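Local coordinates for spindle assembly abnormal protein 6 (Caenorhabditis elegans, PDB 3PYI) that forms the central scaffold of the centriole, its globular N-terminal domain linking coiled-coil homodimers into the ring that sets ninefold symmetry, at residues 130-142 and 146-158. The protein carries 1 engineered substitution. Numbering follows the deposited sequence. Where two conformers were deposited one is given.
Sequences GKPTEINIILDAE and CSFELFSKTPISK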
loop_
_atom_site.group_PDB
_atom_site.type_symbol
_atom_site.label_atom_id
_atom_site.label_comp_id
_atom_site.label_asym_id
_atom_site.label_seq_id
_atom_site.Cartn_x
_atom_site.Cartn_y
_atom_site.Cartn_z
ATOM N N GLY A 130 -2.584 9.957 -1.129
ATOM C CA GLY A 130 -3.591 11.004 -1.173
ATOM C C GLY A 130 -3.472 11.889 -2.401
ATOM O O GLY A 130 -4.378 12.665 -2.715
ATOM N N LYS A 131 -2.346 11.772 -3.094
ATOM C CA LYS A 131 -2.103 12.539 -4.308
ATOM C C LYS A 131 -2.924 11.952 -5.450
ATOM O O LYS A 131 -3.476 10.860 -5.317
ATOM C CB LYS A 131 -0.612 12.500 -4.660
ATOM C CG LYS A 131 0.311 12.866 -3.503
ATOM C CD LYS A 131 1.774 12.677 -3.873
ATOM C CE LYS A 131 2.679 12.942 -2.681
ATOM N NZ LYS A 131 4.118 12.753 -3.019
ATOM N N PRO A 132 -3.018 12.681 -6.574
ATOM C CA PRO A 132 -3.675 12.180 -7.784
ATOM C C PRO A 132 -3.444 10.684 -8.017
ATOM O O PRO A 132 -2.395 10.139 -7.680
ATOM C CB PRO A 132 -3.009 12.996 -8.893
ATOM C CG PRO A 132 -2.577 14.285 -8.223
ATOM C CD PRO A 132 -2.627 14.092 -6.721
ATOM N N THR A 133 -4.447 10.037 -8.593
ATOM C CA THR A 133 -4.417 8.610 -8.884
ATOM C C THR A 133 -3.554 8.331 -10.107
ATOM O O THR A 133 -3.482 9.145 -11.023
ATOM C CB THR A 133 -5.845 8.093 -9.160
ATOM O OG1 THR A 133 -6.675 8.343 -8.022
ATOM C CG2 THR A 133 -5.846 6.603 -9.452
ATOM N N GLU A 134 -2.893 7.182 -10.119
ATOM C CA GLU A 134 -2.063 6.808 -11.259
ATOM C C GLU A 134 -2.429 5.400 -11.658
ATOM O O GLU A 134 -2.748 4.557 -10.814
ATOM C CB GLU A 134 -0.566 6.871 -10.931
ATOM C CG GLU A 134 0.011 8.265 -10.735
ATOM C CD GLU A 134 1.442 8.232 -10.206
ATOM O OE1 GLU A 134 1.636 7.861 -9.028
ATOM O OE2 GLU A 134 2.372 8.571 -10.967
ATOM N N ILE A 135 -2.385 5.152 -12.955
ATOM C CA ILE A 135 -2.694 3.844 -13.494
ATOM C C ILE A 135 -1.475 3.259 -14.180
ATOM O O ILE A 135 -0.822 3.905 -14.998
ATOM C CB ILE A 135 -3.841 3.932 -14.501
ATOM C CG1 ILE A 135 -5.096 4.472 -13.811
ATOM C CG2 ILE A 135 -4.115 2.569 -15.137
ATOM C CD1 ILE A 135 -6.200 4.811 -14.767
ATOM N N ASN A 136 -1.171 2.030 -13.814
ATOM C CA ASN A 136 -0.097 1.302 -14.462
ATOM C C ASN A 136 -0.652 0.074 -15.143
ATOM O O ASN A 136 -1.490 -0.644 -14.604
ATOM C CB ASN A 136 1.003 0.893 -13.481
ATOM C CG ASN A 136 2.052 1.967 -13.293
ATOM O OD1 ASN A 136 1.907 3.092 -13.768
ATOM N ND2 ASN A 136 3.115 1.626 -12.578
ATOM N N ILE A 137 -0.198 -0.148 -16.364
ATOM C CA ILE A 137 -0.569 -1.351 -17.085
ATOM C C ILE A 137 0.689 -2.104 -17.443
ATOM O O ILE A 137 1.571 -1.577 -18.108
ATOM C CB ILE A 137 -1.388 -1.054 -18.331
ATOM C CG1 ILE A 137 -2.763 -0.513 -17.917
ATOM C CG2 ILE A 137 -1.573 -2.332 -19.146
ATOM C CD1 ILE A 137 -3.587 -0.005 -19.073
ATOM N N ILE A 138 0.786 -3.341 -16.988
ATOM C CA ILE A 138 1.995 -4.114 -17.240
ATOM C C ILE A 138 1.702 -5.292 -18.155
ATOM O O ILE A 138 0.916 -6.174 -17.804
ATOM C CB ILE A 138 2.603 -4.628 -15.926
ATOM C CG1 ILE A 138 2.677 -3.485 -14.904
ATOM C CG2 ILE A 138 3.975 -5.236 -16.192
ATOM C CD1 ILE A 138 3.061 -3.923 -13.504
ATOM N N LEU A 139 2.329 -5.302 -19.331
ATOM C CA LEU A 139 2.103 -6.374 -20.294
ATOM C C LEU A 139 3.013 -7.571 -20.094
ATOM O O LEU A 139 4.182 -7.441 -19.711
ATOM C CB LEU A 139 2.295 -5.894 -21.728
ATOM C CG LEU A 139 1.213 -5.000 -22.314
ATOM C CD1 LEU A 139 1.649 -4.502 -23.694
ATOM C CD2 LEU A 139 -0.095 -5.758 -22.388
ATOM N N ASP A 140 2.443 -8.737 -20.375
ATOM C CA ASP A 140 3.179 -9.971 -20.592
ATOM C C ASP A 140 4.100 -9.735 -21.782
ATOM O O ASP A 140 3.799 -8.895 -22.634
ATOM C CB ASP A 140 2.178 -11.068 -20.976
ATOM C CG ASP A 140 2.503 -12.399 -20.355
ATOM O OD1 ASP A 140 3.654 -12.577 -19.907
ATOM O OD2 ASP A 140 1.606 -13.266 -20.311
ATOM N N ALA A 141 5.197 -10.484 -21.875
ATOM C CA ALA A 141 6.074 -10.368 -23.038
ATOM C C ALA A 141 5.336 -10.785 -24.310
ATOM O O ALA A 141 5.544 -10.215 -25.378
ATOM C CB ALA A 141 7.339 -11.198 -22.856
ATOM N N GLU A 142 4.465 -11.780 -24.191
ATOM C CA GLU A 142 3.699 -12.263 -25.336
ATOM C C GLU A 142 2.337 -11.582 -25.461
ATOM O O GLU A 142 1.568 -11.889 -26.368
ATOM C CB GLU A 142 3.487 -13.773 -25.240
ATOM C CG GLU A 142 4.760 -14.574 -25.114
ATOM C CD GLU A 142 4.491 -16.050 -24.947
ATOM O OE1 GLU A 142 3.637 -16.580 -25.686
ATOM O OE2 GLU A 142 5.130 -16.682 -24.080
ATOM N N CYS A 146 -2.206 -8.796 -19.058
ATOM C CA CYS A 146 -1.688 -7.562 -18.510
ATOM C C CYS A 146 -2.277 -7.306 -17.128
ATOM O O CYS A 146 -3.426 -7.635 -16.844
ATOM C CB CYS A 146 -1.939 -6.377 -19.441
ATOM S SG CYS A 146 -3.570 -5.673 -19.324
ATOM N N SER A 147 -1.458 -6.724 -16.270
ATOM C CA SER A 147 -1.873 -6.359 -14.927
ATOM C C SER A 147 -2.351 -4.912 -14.952
ATOM O O SER A 147 -1.626 -4.014 -15.370
ATOM C CB SER A 147 -0.687 -6.528 -13.973
ATOM O OG SER A 147 -1.018 -6.104 -12.661
ATOM N N PHE A 148 -3.593 -4.692 -14.554
ATOM C CA PHE A 148 -4.131 -3.346 -14.476
ATOM C C PHE A 148 -3.983 -2.892 -13.028
ATOM O O PHE A 148 -4.621 -3.461 -12.139
ATOM C CB PHE A 148 -5.616 -3.369 -14.850
ATOM C CG PHE A 148 -6.308 -2.062 -14.642
ATOM C CD1 PHE A 148 -6.291 -1.095 -15.623
ATOM C CD2 PHE A 148 -6.978 -1.795 -13.464
ATOM C CE1 PHE A 148 -6.928 0.114 -15.438
ATOM C CE2 PHE A 148 -7.618 -0.584 -13.277
ATOM C CZ PHE A 148 -7.582 0.374 -14.268
ATOM N N GLU A 149 -3.154 -1.879 -12.791
ATOM C CA GLU A 149 -2.828 -1.460 -11.421
ATOM C C GLU A 149 -3.232 -0.030 -11.114
ATOM O O GLU A 149 -3.027 0.861 -11.916
ATOM C CB GLU A 149 -1.339 -1.634 -11.157
ATOM C CG GLU A 149 -0.842 -3.018 -11.525
ATOM C CD GLU A 149 0.546 -3.302 -11.011
ATOM O OE1 GLU A 149 1.343 -2.349 -10.891
ATOM O OE2 GLU A 149 0.841 -4.488 -10.743
ATOM N N LEU A 150 -3.818 0.177 -9.941
ATOM C CA LEU A 150 -4.232 1.507 -9.529
ATOM C C LEU A 150 -3.367 1.969 -8.340
ATOM O O LEU A 150 -3.131 1.200 -7.419
ATOM C CB LEU A 150 -5.705 1.457 -9.127
ATOM C CG LEU A 150 -6.489 2.761 -9.189
ATOM C CD1 LEU A 150 -6.326 3.399 -10.557
ATOM C CD2 LEU A 150 -7.954 2.481 -8.906
ATOM N N PHE A 151 -2.920 3.222 -8.367
ATOM C CA PHE A 151 -2.020 3.759 -7.347
ATOM C C PHE A 151 -2.561 5.059 -6.792
ATOM O O PHE A 151 -3.155 5.851 -7.520
ATOM C CB PHE A 151 -0.642 4.073 -7.936
ATOM C CG PHE A 151 0.177 2.862 -8.279
ATOM C CD1 PHE A 151 0.004 2.220 -9.497
ATOM C CD2 PHE A 151 1.140 2.381 -7.399
ATOM C CE1 PHE A 151 0.764 1.098 -9.823
ATOM C CE2 PHE A 151 1.916 1.276 -7.722
ATOM C CZ PHE A 151 1.721 0.626 -8.942
ATOM N N SER A 152 -2.327 5.288 -5.504
ATOM C CA SER A 152 -2.522 6.608 -4.924
ATOM C C SER A 152 -1.279 6.972 -4.105
ATOM O O SER A 152 -1.105 6.513 -2.983
ATOM C CB SER A 152 -3.801 6.621 -4.072
ATOM O OG SER A 152 -4.063 7.916 -3.570
ATOM N N LYS A 153 -0.414 7.787 -4.688
ATOM C CA LYS A 153 0.923 8.057 -4.150
ATOM C C LYS A 153 0.902 8.610 -2.727
ATOM O O LYS A 153 0.023 9.391 -2.382
ATOM C CB LYS A 153 1.621 9.055 -5.076
ATOM C CG LYS A 153 3.129 9.068 -5.022
ATOM C CD LYS A 153 3.674 10.052 -6.061
ATOM C CE LYS A 153 5.187 9.951 -6.201
ATOM N NZ LYS A 153 5.626 8.566 -6.536
ATOM N N THR A 154 1.859 8.204 -1.896
ATOM C CA THR A 154 2.013 8.832 -0.579
ATOM C C THR A 154 3.311 9.628 -0.602
ATOM O O THR A 154 4.054 9.551 -1.574
ATOM C CB THR A 154 2.080 7.814 0.566
ATOM O OG1 THR A 154 3.420 7.327 0.681
ATOM C CG2 THR A 154 1.094 6.650 0.336
ATOM N N PRO A 155 3.587 10.398 0.462
ATOM C CA PRO A 155 4.860 11.126 0.479
ATOM C C PRO A 155 6.089 10.219 0.501
ATOM O O PRO A 155 7.164 10.708 0.193
ATOM C CB PRO A 155 4.776 11.951 1.765
ATOM C CG PRO A 155 3.297 12.105 2.012
ATOM C CD PRO A 155 2.681 10.825 1.548
ATOM N N ILE A 156 5.961 8.945 0.862
ATOM C CA ILE A 156 7.157 8.100 0.931
ATOM C C ILE A 156 7.064 6.823 0.122
ATOM O O ILE A 156 7.979 6.001 0.157
ATOM C CB ILE A 156 7.559 7.717 2.389
ATOM C CG1 ILE A 156 6.487 6.874 3.071
ATOM C CG2 ILE A 156 7.853 8.947 3.210
ATOM C CD1 ILE A 156 6.956 6.358 4.434
ATOM N N SER A 157 5.969 6.653 -0.611
ATOM C CA SER A 157 5.733 5.373 -1.262
ATOM C C SER A 157 4.807 5.479 -2.468
ATOM O O SER A 157 4.090 6.469 -2.655
ATOM C CB SER A 157 5.124 4.383 -0.266
ATOM O OG SER A 157 3.815 4.797 0.064
ATOM N N LYS A 158 4.798 4.417 -3.263
ATOM C CA LYS A 158 4.027 4.383 -4.501
ATOM C C LYS A 158 2.520 4.346 -4.258
ATOM O O LYS A 158 1.756 4.875 -5.062
ATOM C CB LYS A 158 4.464 3.192 -5.353
ATOM C CG LYS A 158 5.894 3.337 -5.919
ATOM C CD LYS A 158 6.323 2.070 -6.636
ATOM C CE LYS A 158 7.597 2.284 -7.447
ATOM N NZ LYS A 158 8.126 1.001 -8.004
HETATM O O HOH W 1 -5.684 8.990 -5.647
HETATM O O HOH W 2 -0.465 8.356 -7.409
HETATM O O HOH W 3 2.830 6.090 -7.465
HETATM O O HOH W 4 4.621 8.982 -9.541
#
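Glu134, Asn136 and Ile138 face Phe151, Glu149 and Ser147 as three hydrogen-bonded pairs of an antiparallel β-hairpin, each exchanging two backbone bonds. In the central pair, Glu149 N gives to Asn136 O at 2.8 Å and Asn136 N to Glu149 O at 2.9 Å. The N-to-C directions of strands 133-139 and 146-152 lie 170° apart, close to exactly antiparallel.

Apolar contacts fill the face carrying Ile135, Ile137 and Leu139. The CG2 branch of Ile135 meets Phe148 CE1 at 3.7 Å, while its CG1 lies 3.6 Å from Leu150 CD1. Leu150 CD1 is also pressed tightly against Thr133 CG2 (3.4 Å). Farther along, Leu139 CD2 rests on Cys146 CB.

On the other face, the ring of Phe151, with CG anti to its carbonyl carbon (chi1 -72°), has Glu134 O in its plane at the edge, 3.8 Å from Phe151 CD1. The Glu149 carboxylate lies against the Ile138 CD1 methyl, 3.5 Å from OE1, and its OE2 accepts from Ser147 OG, 28° out of the carboxylate plane. Without this carboxylate, as with an alanine here, the Ser147 hydroxyl is likely to lose its acceptor and the Ile138 methyl part of its cover.

Water bridges the strands where they give way to loop. One molecule donates to Pro132 O and Glu134 OE1 and accepts from Lys153 N; another donates to Lys131 O and Thr133 OG1 and hydrogen-bonds Ser152 OG. Beyond them Gly130 N reaches Lys153 O at 2.9 Å.

The hairpin belongs to the β-sandwich of the SAS-6 N-terminal domain. Strand 133-139 also bonds to strand 7-23 through Ser17 and Leu19, Thr133 OG1 bonds to Leu100 O at the end of helix 92-100, Ile57 of strand 51-58 packs against Ile137 and Phe148, and strand 145-152 is flanked by strand 160-168.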